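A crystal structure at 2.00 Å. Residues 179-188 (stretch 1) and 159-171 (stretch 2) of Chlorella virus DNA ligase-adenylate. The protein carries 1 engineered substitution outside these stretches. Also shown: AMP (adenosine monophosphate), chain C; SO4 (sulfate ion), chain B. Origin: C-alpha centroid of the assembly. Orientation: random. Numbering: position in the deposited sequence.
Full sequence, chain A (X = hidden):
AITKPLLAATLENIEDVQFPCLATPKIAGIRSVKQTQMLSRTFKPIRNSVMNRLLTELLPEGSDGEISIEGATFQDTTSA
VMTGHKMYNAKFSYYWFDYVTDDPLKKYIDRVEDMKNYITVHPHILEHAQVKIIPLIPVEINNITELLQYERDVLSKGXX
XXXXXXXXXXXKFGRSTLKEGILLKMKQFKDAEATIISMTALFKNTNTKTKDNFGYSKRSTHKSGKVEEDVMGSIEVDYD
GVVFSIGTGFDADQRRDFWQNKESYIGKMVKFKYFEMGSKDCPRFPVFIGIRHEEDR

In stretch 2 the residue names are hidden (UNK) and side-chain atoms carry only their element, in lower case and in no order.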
ATOM      1  N   LYS A 179      -3.669  20.592  -9.722  1.00 26.96           N
ATOM      2  CA  LYS A 179      -4.813  20.976 -10.552  1.00 26.75           C
ATOM      3  C   LYS A 179      -5.215  19.890 -11.536  1.00 20.49           C
ATOM      4  O   LYS A 179      -6.402  19.688 -11.787  1.00 31.63           O
ATOM      5  CB  LYS A 179      -4.529  22.262 -11.328  1.00 39.19           C
ATOM      6  CG  LYS A 179      -4.365  23.517 -10.484  1.00 57.00           C
ATOM      7  CD  LYS A 179      -3.965  24.689 -11.382  1.00 65.61           C
ATOM      8  CE  LYS A 179      -3.505  25.909 -10.594  1.00 64.63           C
ATOM      9  NZ  LYS A 179      -3.018  26.981 -11.510  1.00 65.46           N
ATOM     10  N   GLU A 180      -4.234  19.208 -12.113  1.00 19.83           N
ATOM     11  CA  GLU A 180      -4.525  18.124 -13.053  1.00 21.47           C
ATOM     12  C   GLU A 180      -5.258  16.987 -12.344  1.00 27.21           C
ATOM     13  O   GLU A 180      -6.116  16.325 -12.935  1.00 28.14           O
ATOM     14  CB  GLU A 180      -3.234  17.592 -13.679  1.00 20.91           C
ATOM     15  CG  GLU A 180      -2.746  18.408 -14.851  1.00 19.55           C
ATOM     16  CD  GLU A 180      -1.318  18.082 -15.256  1.00 27.76           C
ATOM     17  OE1 GLU A 180      -0.604  17.390 -14.503  1.00 26.92           O
ATOM     18  OE2 GLU A 180      -0.890  18.549 -16.329  1.00 34.50           O
ATOM     19  N   GLY A 181      -4.911  16.771 -11.077  1.00 24.93           N
ATOM     20  CA  GLY A 181      -5.530  15.716 -10.297  1.00 22.64           C
ATOM     21  C   GLY A 181      -5.416  14.348 -10.950  1.00 25.57           C
ATOM     22  O   GLY A 181      -6.296  13.508 -10.764  1.00 23.51           O
ATOM     23  N   ILE A 182      -4.324  14.113 -11.689  1.00 27.05           N
ATOM     24  CA  ILE A 182      -4.120  12.839 -12.390  1.00 22.35           C
ATOM     25  C   ILE A 182      -3.619  11.790 -11.422  1.00 15.82           C
ATOM     26  O   ILE A 182      -4.119  10.662 -11.390  1.00 20.44           O
ATOM     27  CB  ILE A 182      -3.120  12.999 -13.588  1.00 26.03           C
ATOM     28  CG1 ILE A 182      -3.736  13.876 -14.687  1.00 28.73           C
ATOM     29  CG2 ILE A 182      -2.731  11.647 -14.177  1.00 14.92           C
ATOM     30  CD1 ILE A 182      -2.732  14.296 -15.729  1.00 27.23           C
ATOM     31  N   LEU A 183      -2.657  12.184 -10.601  1.00 19.23           N
ATOM     32  CA  LEU A 183      -2.084  11.285  -9.603  1.00 26.07           C
ATOM     33  C   LEU A 183      -1.663  12.147  -8.436  1.00 15.94           C
ATOM     34  O   LEU A 183      -0.841  13.044  -8.599  1.00 18.33           O
ATOM     35  CB  LEU A 183      -0.871  10.533 -10.167  1.00 22.13           C
ATOM     36  CG  LEU A 183      -0.525   9.121  -9.674  1.00 31.28           C
ATOM     37  CD1 LEU A 183       0.935   9.091  -9.268  1.00 14.71           C
ATOM     38  CD2 LEU A 183      -1.484   8.597  -8.553  1.00 14.43           C
ATOM     39  N   LEU A 184      -2.239  11.867  -7.266  1.00 16.32           N
ATOM     40  CA  LEU A 184      -1.951  12.619  -6.050  1.00 21.56           C
ATOM     41  C   LEU A 184      -1.628  11.707  -4.868  1.00 25.03           C
ATOM     42  O   LEU A 184      -2.217  10.637  -4.709  1.00 19.81           O
ATOM     43  CB  LEU A 184      -3.154  13.503  -5.663  1.00 24.34           C
ATOM     44  CG  LEU A 184      -3.847  14.417  -6.689  1.00 24.18           C
ATOM     45  CD1 LEU A 184      -5.056  15.064  -6.025  1.00 30.50           C
ATOM     46  CD2 LEU A 184      -2.900  15.476  -7.237  1.00 23.24           C
ATOM     47  N   LYS A 185      -0.674  12.127  -4.044  1.00 29.91           N
ATOM     48  CA  LYS A 185      -0.329  11.354  -2.862  1.00 27.78           C
ATOM     49  C   LYS A 185      -0.848  12.055  -1.608  1.00 27.67           C
ATOM     50  O   LYS A 185      -0.760  13.283  -1.461  1.00 24.06           O
ATOM     51  CB  LYS A 185       1.170  11.006  -2.788  1.00 30.30           C
ATOM     52  CG  LYS A 185       2.161  12.096  -3.039  1.00 24.52           C
ATOM     53  CD  LYS A 185       3.548  11.485  -3.187  1.00 25.29           C
ATOM     54  CE  LYS A 185       4.639  12.523  -3.101  1.00 29.72           C
ATOM     55  NZ  LYS A 185       5.990  11.897  -3.052  1.00 19.06           N
ATOM     56  N   MET A 186      -1.448  11.253  -0.738  1.00 17.04           N
ATOM     57  CA  MET A 186      -2.053  11.754   0.473  1.00 24.53           C
ATOM     58  C   MET A 186      -1.640  11.033   1.744  1.00 18.86           C
ATOM     59  O   MET A 186      -1.725   9.823   1.848  1.00 20.10           O
ATOM     60  CB  MET A 186      -3.573  11.694   0.333  1.00 25.47           C
ATOM     61  CG  MET A 186      -4.316  11.997   1.615  1.00 30.22           C
ATOM     62  SD  MET A 186      -6.075  11.844   1.458  1.00 32.21           S
ATOM     63  CE  MET A 186      -6.282  10.266   2.047  1.00 12.84           C
ATOM     64  N   LYS A 187      -1.164  11.812   2.699  1.00 17.43           N
ATOM     65  CA  LYS A 187      -0.768  11.308   4.002  1.00 30.54           C
ATOM     66  C   LYS A 187      -1.343  12.347   4.968  1.00 25.42           C
ATOM     67  O   LYS A 187      -0.677  13.290   5.371  1.00 24.67           O
ATOM     68  CB  LYS A 187       0.760  11.174   4.090  1.00 28.29           C
ATOM     69  CG  LYS A 187       1.321  10.050   3.199  1.00 30.11           C
ATOM     70  CD  LYS A 187       2.827  10.137   3.020  1.00 32.77           C
ATOM     71  CE  LYS A 187       3.576   9.845   4.301  1.00 27.96           C
ATOM     72  NZ  LYS A 187       5.054   9.976   4.117  1.00 35.16           N
ATOM     73  N   GLN A 188      -2.637  12.207   5.231  1.00 25.79           N
ATOM     74  CA  GLN A 188      -3.347  13.132   6.089  1.00 29.53           C
ATOM     75  C   GLN A 188      -3.319  12.775   7.570  1.00 27.94           C
ATOM     76  O   GLN A 188      -3.595  13.633   8.400  1.00 24.57           O
ATOM     77  CB  GLN A 188      -4.788  13.294   5.602  1.00 25.32           C
ATOM     78  CG  GLN A 188      -4.921  13.967   4.233  1.00 31.09           C
ATOM     79  CD  GLN A 188      -4.658  15.470   4.261  1.00 36.87           C
ATOM     80  OE1 GLN A 188      -5.312  16.214   4.988  1.00 36.19           O
ATOM     81  NE2 GLN A 188      -3.724  15.922   3.445  1.00 31.27           N
ATOM     82  N   UNK A 159       0.312  -0.024   4.667  1.00 23.46           N
ATOM     83  CA  UNK A 159       0.716   0.882   3.583  1.00 23.87           C
ATOM     84  C   UNK A 159       1.056   2.280   4.122  1.00 26.01           C
ATOM     85  O   UNK A 159       0.730   2.615   5.263  1.00 29.72           O
ATOM     86  c   UNK A 159      -0.383   0.964   2.513  1.00 24.12           C
ATOM     87  c   UNK A 159       0.237  -0.954   1.000  1.00 25.37           C
ATOM     88  c   UNK A 159      -2.141  -2.282   1.551  1.00 24.86           C
ATOM     89  c   UNK A 159      -0.015  -2.199   0.423  1.00 25.10           C
ATOM     90  c   UNK A 159      -0.686  -0.361   1.855  1.00 22.69           C
ATOM     91  c   UNK A 159      -1.207  -2.868   0.700  1.00 23.95           C
ATOM     92  c   UNK A 159      -1.873  -1.031   2.122  1.00 22.31           C
ATOM     93  N   UNK A 160       1.667   3.102   3.276  1.00 24.04           N
ATOM     94  CA  UNK A 160       2.107   4.461   3.635  1.00 22.90           C
ATOM     95  C   UNK A 160       1.025   5.531   3.729  1.00 19.37           C
ATOM     96  O   UNK A 160       1.169   6.503   4.460  1.00 29.67           O
ATOM     97  c   UNK A 160       4.458   4.197   2.538  1.00 32.79           C
ATOM     98  c   UNK A 160       5.234   4.238   3.838  1.00 35.00           C
ATOM     99  o   UNK A 160       5.162   3.256   4.616  1.00 32.87           O
ATOM    100  c   UNK A 160       3.150   4.969   2.617  1.00 25.33           C
ATOM    101  o   UNK A 160       5.921   5.252   4.083  1.00 38.77           O
ATOM    102  N   UNK A 161      -0.006   5.399   2.916  1.00 19.24           N
ATOM    103  CA  UNK A 161      -1.054   6.392   2.886  1.00 15.58           C
ATOM    104  C   UNK A 161      -1.826   6.061   1.640  1.00 24.28           C
ATOM    105  O   UNK A 161      -1.862   4.890   1.248  1.00 22.36           O
ATOM    106  N   UNK A 162      -2.387   7.066   0.972  1.00 22.27           N
ATOM    107  CA  UNK A 162      -3.175   6.804  -0.238  1.00 23.35           C
ATOM    108  C   UNK A 162      -2.808   7.572  -1.502  1.00 16.12           C
ATOM    109  O   UNK A 162      -2.235   8.671  -1.462  1.00 20.08           O
ATOM    110  c   UNK A 162      -5.048   7.104   1.529  1.00 22.99           C
ATOM    111  c   UNK A 162      -4.742   6.844   0.041  1.00 31.72           C
ATOM    112  c   UNK A 162      -5.467   7.823  -0.859  1.00 18.79           C
ATOM    113  N   UNK A 163      -3.060   6.920  -2.630  1.00 23.62           N
ATOM    114  CA  UNK A 163      -2.809   7.503  -3.948  1.00 22.73           C
ATOM    115  C   UNK A 163      -4.166   7.777  -4.594  1.00 19.03           C
ATOM    116  O   UNK A 163      -4.997   6.878  -4.698  1.00 28.27           O
ATOM    117  c   UNK A 163       0.848   8.196  -5.549  1.00 22.87           C
ATOM    118  s   UNK A 163       0.452   7.631  -3.869  1.00 21.01           S
ATOM    119  c   UNK A 163      -1.967   6.561  -4.816  1.00 14.13           C
ATOM    120  c   UNK A 163      -0.610   6.219  -4.203  1.00 11.68           C
ATOM    121  N   UNK A 164      -4.368   9.026  -5.010  1.00 19.63           N
ATOM    122  CA  UNK A 164      -5.613   9.506  -5.628  1.00 20.65           C
ATOM    123  C   UNK A 164      -5.515   9.790  -7.147  1.00 21.64           C
ATOM    124  O   UNK A 164      -4.576  10.446  -7.619  1.00 19.38           O
ATOM    125  c   UNK A 164      -6.079  10.811  -4.932  1.00 19.22           C
ATOM    126  c   UNK A 164      -6.198  11.850  -2.603  1.00 34.54           C
ATOM    127  c   UNK A 164      -6.192  10.584  -3.421  1.00 26.69           C
ATOM    128  c   UNK A 164      -7.425  11.250  -5.484  1.00 17.81           C
ATOM    129  N   UNK A 165      -6.523   9.338  -7.889  1.00 17.40           N
ATOM    130  CA  UNK A 165      -6.564   9.551  -9.331  1.00 21.89           C
ATOM    131  C   UNK A 165      -7.944   9.920  -9.855  1.00 23.53           C
ATOM    132  O   UNK A 165      -8.966   9.372  -9.413  1.00 23.58           O
ATOM    133  c   UNK A 165      -4.080   7.267 -11.067  1.00 19.56           C
ATOM    134  c   UNK A 165      -4.713   7.799  -9.797  1.00 24.45           C
ATOM    135  c   UNK A 165      -6.119   8.291 -10.082  1.00 21.12           C
ATOM    136  n   UNK A 165      -3.117   6.197 -10.822  1.00 18.93           N
ATOM    137  c   UNK A 165      -2.358   5.639 -11.769  1.00 20.87           C
ATOM    138  n   UNK A 165      -2.424   6.055 -13.030  1.00 18.66           N
ATOM    139  n   UNK A 165      -1.590   4.600 -11.475  1.00 18.32           N
ATOM    140  N   UNK A 166      -7.984  10.857 -10.804  1.00 27.03           N
ATOM    141  CA  UNK A 166      -9.257  11.189 -11.437  1.00 24.68           C
ATOM    142  C   UNK A 166      -9.472  10.054 -12.472  1.00 23.53           C
ATOM    143  O   UNK A 166      -8.512   9.505 -13.021  1.00 21.71           O
ATOM    144  c   UNK A 166      -8.388  12.787 -13.283  1.00 17.59           C
ATOM    145  c   UNK A 166      -7.860  14.533 -15.049  1.00 25.92           C
ATOM    146  c   UNK A 166      -8.342  14.275 -13.622  1.00 26.04           C
ATOM    147  c   UNK A 166      -9.243  12.596 -12.065  1.00 14.58           C
ATOM    148  n   UNK A 166      -7.626  15.989 -15.345  1.00 19.25           N
ATOM    149  N   UNK A 167     -10.723   9.611 -12.642  1.00 20.56           N
ATOM    150  CA  UNK A 167     -11.127   8.541 -13.557  1.00 23.05           C
ATOM    151  C   UNK A 167     -10.678   8.726 -14.995  1.00 24.98           C
ATOM    152  O   UNK A 167     -10.252   7.778 -15.652  1.00 27.50           O
ATOM    153  c   UNK A 167     -12.644   8.585 -13.465  1.00 22.48           C
ATOM    154  c   UNK A 167     -12.887   9.060 -12.089  1.00 22.16           C
ATOM    155  c   UNK A 167     -11.891  10.154 -11.931  1.00 23.31           C
ATOM    156  N   UNK A 168     -10.789   9.956 -15.476  1.00 27.12           N
ATOM    157  CA  UNK A 168     -10.439  10.296 -16.846  1.00 30.04           C
ATOM    158  C   UNK A 168      -8.979  10.651 -17.081  1.00 29.29           C
ATOM    159  O   UNK A 168      -8.597  10.993 -18.198  1.00 31.09           O
ATOM    160  o   UNK A 168     -11.160  13.789 -17.147  1.00 50.75           O
ATOM    161  o   UNK A 168     -11.198  12.602 -15.289  1.00 48.03           O
ATOM    162  c   UNK A 168     -11.347  11.423 -17.356  1.00 31.96           C
ATOM    163  c   UNK A 168     -11.223  12.694 -16.539  1.00 47.12           C
ATOM    164  N   UNK A 169      -8.153  10.524 -16.052  1.00 22.27           N
ATOM    165  CA  UNK A 169      -6.743  10.849 -16.206  1.00 16.13           C
ATOM    166  C   UNK A 169      -5.964  10.018 -17.222  1.00 21.99           C
ATOM    167  O   UNK A 169      -6.146   8.813 -17.379  1.00 25.68           O
ATOM    168  N   UNK A 170      -5.047  10.686 -17.898  1.00 22.36           N
ATOM    169  CA  UNK A 170      -4.213  10.059 -18.902  1.00 25.15           C
ATOM    170  C   UNK A 170      -2.960   9.578 -18.202  1.00 23.49           C
ATOM    171  O   UNK A 170      -2.753   9.854 -17.018  1.00 24.26           O
ATOM    172  n   UNK A 170      -5.852  14.645 -17.423  1.00 56.65           N
ATOM    173  c   UNK A 170      -4.771  12.232 -20.150  1.00 60.56           C
ATOM    174  c   UNK A 170      -4.651  13.288 -19.057  1.00 61.75           C
ATOM    175  c   UNK A 170      -6.007  13.791 -18.614  1.00 38.83           C
ATOM    176  c   UNK A 170      -3.781  11.097 -19.943  1.00 32.71           C
ATOM    177  N   UNK A 171      -2.126   8.848 -18.933  1.00 23.91           N
ATOM    178  CA  UNK A 171      -0.854   8.411 -18.391  1.00 26.02           C
ATOM    179  C   UNK A 171       0.128   9.522 -18.781  1.00 28.17           C
ATOM    180  O   UNK A 171       0.574   9.602 -19.933  1.00 28.00           O
ATOM    181  c   UNK A 171       0.602   5.435 -17.332  1.00 16.08           C
ATOM    182  c   UNK A 171       3.097   6.629 -17.547  1.00 18.41           C
ATOM    183  c   UNK A 171       2.035   7.078 -18.321  1.00 19.86           C
ATOM    184  c   UNK A 171       2.912   5.581 -16.671  1.00 16.31           C
ATOM    185  c   UNK A 171      -0.404   7.059 -18.982  1.00 18.80           C
ATOM    186  c   UNK A 171       1.673   4.977 -16.558  1.00 19.01           C
ATOM    187  o   UNK A 171       3.969   5.144 -15.905  1.00 17.39           O
ATOM    188  c   UNK A 171       0.769   6.494 -18.222  1.00 18.98           C
TER
HETATM  189  P   AMP C 501       5.670   8.685  -1.099  1.00 23.67           P
HETATM  190  O1P AMP C 501       5.910  10.121  -0.970  1.00 21.05           O
HETATM  191  O3P AMP C 501       7.128   8.149  -0.787  1.00 17.52           O
HETATM  192  O5' AMP C 501       5.500   8.314  -2.548  1.00 18.40           O
HETATM  193  C5' AMP C 501       5.410   6.861  -2.951  1.00 19.72           C
HETATM  194  C4' AMP C 501       5.939   6.601  -4.344  1.00 24.34           C
HETATM  195  O4' AMP C 501       5.418   5.328  -4.736  1.00 22.47           O
HETATM  196  C3' AMP C 501       5.455   7.622  -5.400  1.00 20.20           C
HETATM  197  O3' AMP C 501       6.437   7.970  -6.376  1.00 17.16           O
HETATM  198  C2' AMP C 501       4.347   6.926  -6.114  1.00 21.56           C
HETATM  199  O2' AMP C 501       4.292   7.352  -7.470  1.00 17.19           O
HETATM  200  C1' AMP C 501       4.632   5.429  -5.898  1.00 18.64           C
HETATM  201  N9  AMP C 501       3.401   4.693  -5.682  1.00 22.22           N
HETATM  202  C8  AMP C 501       3.191   3.826  -4.633  1.00 12.72           C
HETATM  203  N7  AMP C 501       1.994   3.316  -4.694  1.00 14.29           N
HETATM  204  C5  AMP C 501       1.369   3.848  -5.813  1.00 16.16           C
HETATM  205  C6  AMP C 501       0.098   3.677  -6.383  1.00 12.79           C
HETATM  206  N6  AMP C 501      -0.838   2.857  -5.851  1.00 17.77           N
HETATM  207  N1  AMP C 501      -0.153   4.381  -7.501  1.00 19.40           N
HETATM  208  C2  AMP C 501       0.761   5.177  -8.010  1.00 11.23           C
HETATM  209  N3  AMP C 501       1.999   5.435  -7.580  1.00 15.01           N
HETATM  210  C4  AMP C 501       2.285   4.735  -6.444  1.00 17.68           C
HETATM  211  S   SO4 B 510       8.443  10.682  -5.360  1.00 19.60           S
HETATM  212  O1  SO4 B 510       9.324  11.252  -6.374  1.00 28.34           O
HETATM  213  O2  SO4 B 510       7.038  11.183  -5.537  1.00 22.88           O
HETATM  214  O3  SO4 B 510       8.908  11.013  -3.917  1.00 23.39           O
HETATM  215  O4  SO4 B 510       8.478   9.158  -5.450  1.00 21.50           O
HETATM  216  O   HOH W   1       5.694   7.294   2.735  1.00 34.34           O
HETATM  217  O   HOH W   2      -5.788   9.839 -13.288  1.00 20.09           O

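Position 159 has one carbon leading into a six-carbon ring with no heteroatom. The ring makes no contact with stretch 1, which therefore does not explain the choice of Phe-159. Position 160 carries three carbons, the third bearing two oxygens and no nitrogen, a carboxylate linked through a water to Lys-187; three carbons rather than two make it Glu-160. Its OE2 accepts a hydrogen bond from the water at 2.5 Å, and that water accepts one from Lys-187 NZ at 3.1 Å, so the opposite charges are linked through solvent.

Position 161 has no side-chain atoms and is Gly-161. A CB here would lie 2.6 Å from Met-186 O and 2.9 Å from Lys-187 CG, both clashes, so the bare backbone lets the chains meet.

At position 162 one carbon carries two more, one of them against the terminal methyl of Met-186: Val-162. Its N donates to Met-186 O (3.0 Å) and its O accepts from Met-186 N (2.8 Å). Its CG1 packs 3.4 Å from Met-186 CE, a compact apolar fit.

Position 163 is unbranched: two carbons, a sulfur lying against CB of Lys-185, and a terminal carbon, which only methionine matches. The SD of Met-163 rests 3.6 Å from Lys-185 CB and its CE 3.8 Å from Leu-183 CD2, while its CG lies 3.4 Å from AMP C6. A flexible, apolar chain thus serves both strand and adenine.

Position 164 has four carbons, forked at the first, with one arm two carbons long that reaches CB of Met-186: Ile-164. Its N donates to Leu-184 O (2.7 Å) and its O accepts from Leu-184 N (2.8 Å). CB meets Leu-184 CB at 4.0 Å and CD1 reaches Met-186 CB at 3.9 Å, so the longer arm extends the apolar surface.

Position 165 shows three carbons packed on Leu-183, a nitrogen, then a carbon with two more nitrogens: Arg-165. Its CG lies 3.6 Å from Leu-183 CD2; the flat guanidinium has Leu-183 CG over one face yet still hydrogen-bonds elsewhere through NH1.

Position 166 has four carbons in a row ending in a nitrogen that reaches the carbonyl oxygen of Glu-180: Lys-166. Its long chain lets NZ donate to Glu-180 O at 2.9 Å, and its N makes a weak bond to Gly-181 O at 3.1 Å.

At position 167 three carbons close onto the backbone nitrogen, giving Pro-167, whose ring favours its phi of -53° as second residue of a type I turn; at 168 two carbons, the second with two oxygens, give Asp-168. Neither touches stretch 1. Position 169, without side-chain atoms, is Gly-169, closing the turn: its N donates to Lys-166 O at 3.2 Å, and a CB would be crowded by that oxygen. Position 170, four carbons ending in nitrogen, lies against Ile-182: Lys-170, its NZ 3.5 Å from Ile-182 CG1. Position 171, one carbon then a six-carbon ring bearing one oxygen, makes no contact with stretch 1: Tyr-171, its OH hydrogen-bonded elsewhere.

The contact is an antiparallel strand pair. Paired backbone bonds fix the register, Leu-184, Met-186, Val-162 and Ile-164 pack on one face, and Lys-185 and Met-163 share the other, where Lys-185 NZ bonds AMP O1P at 2.7 Å.

Stretch 2, residues 159-171: FEGVMIRKPDGKY
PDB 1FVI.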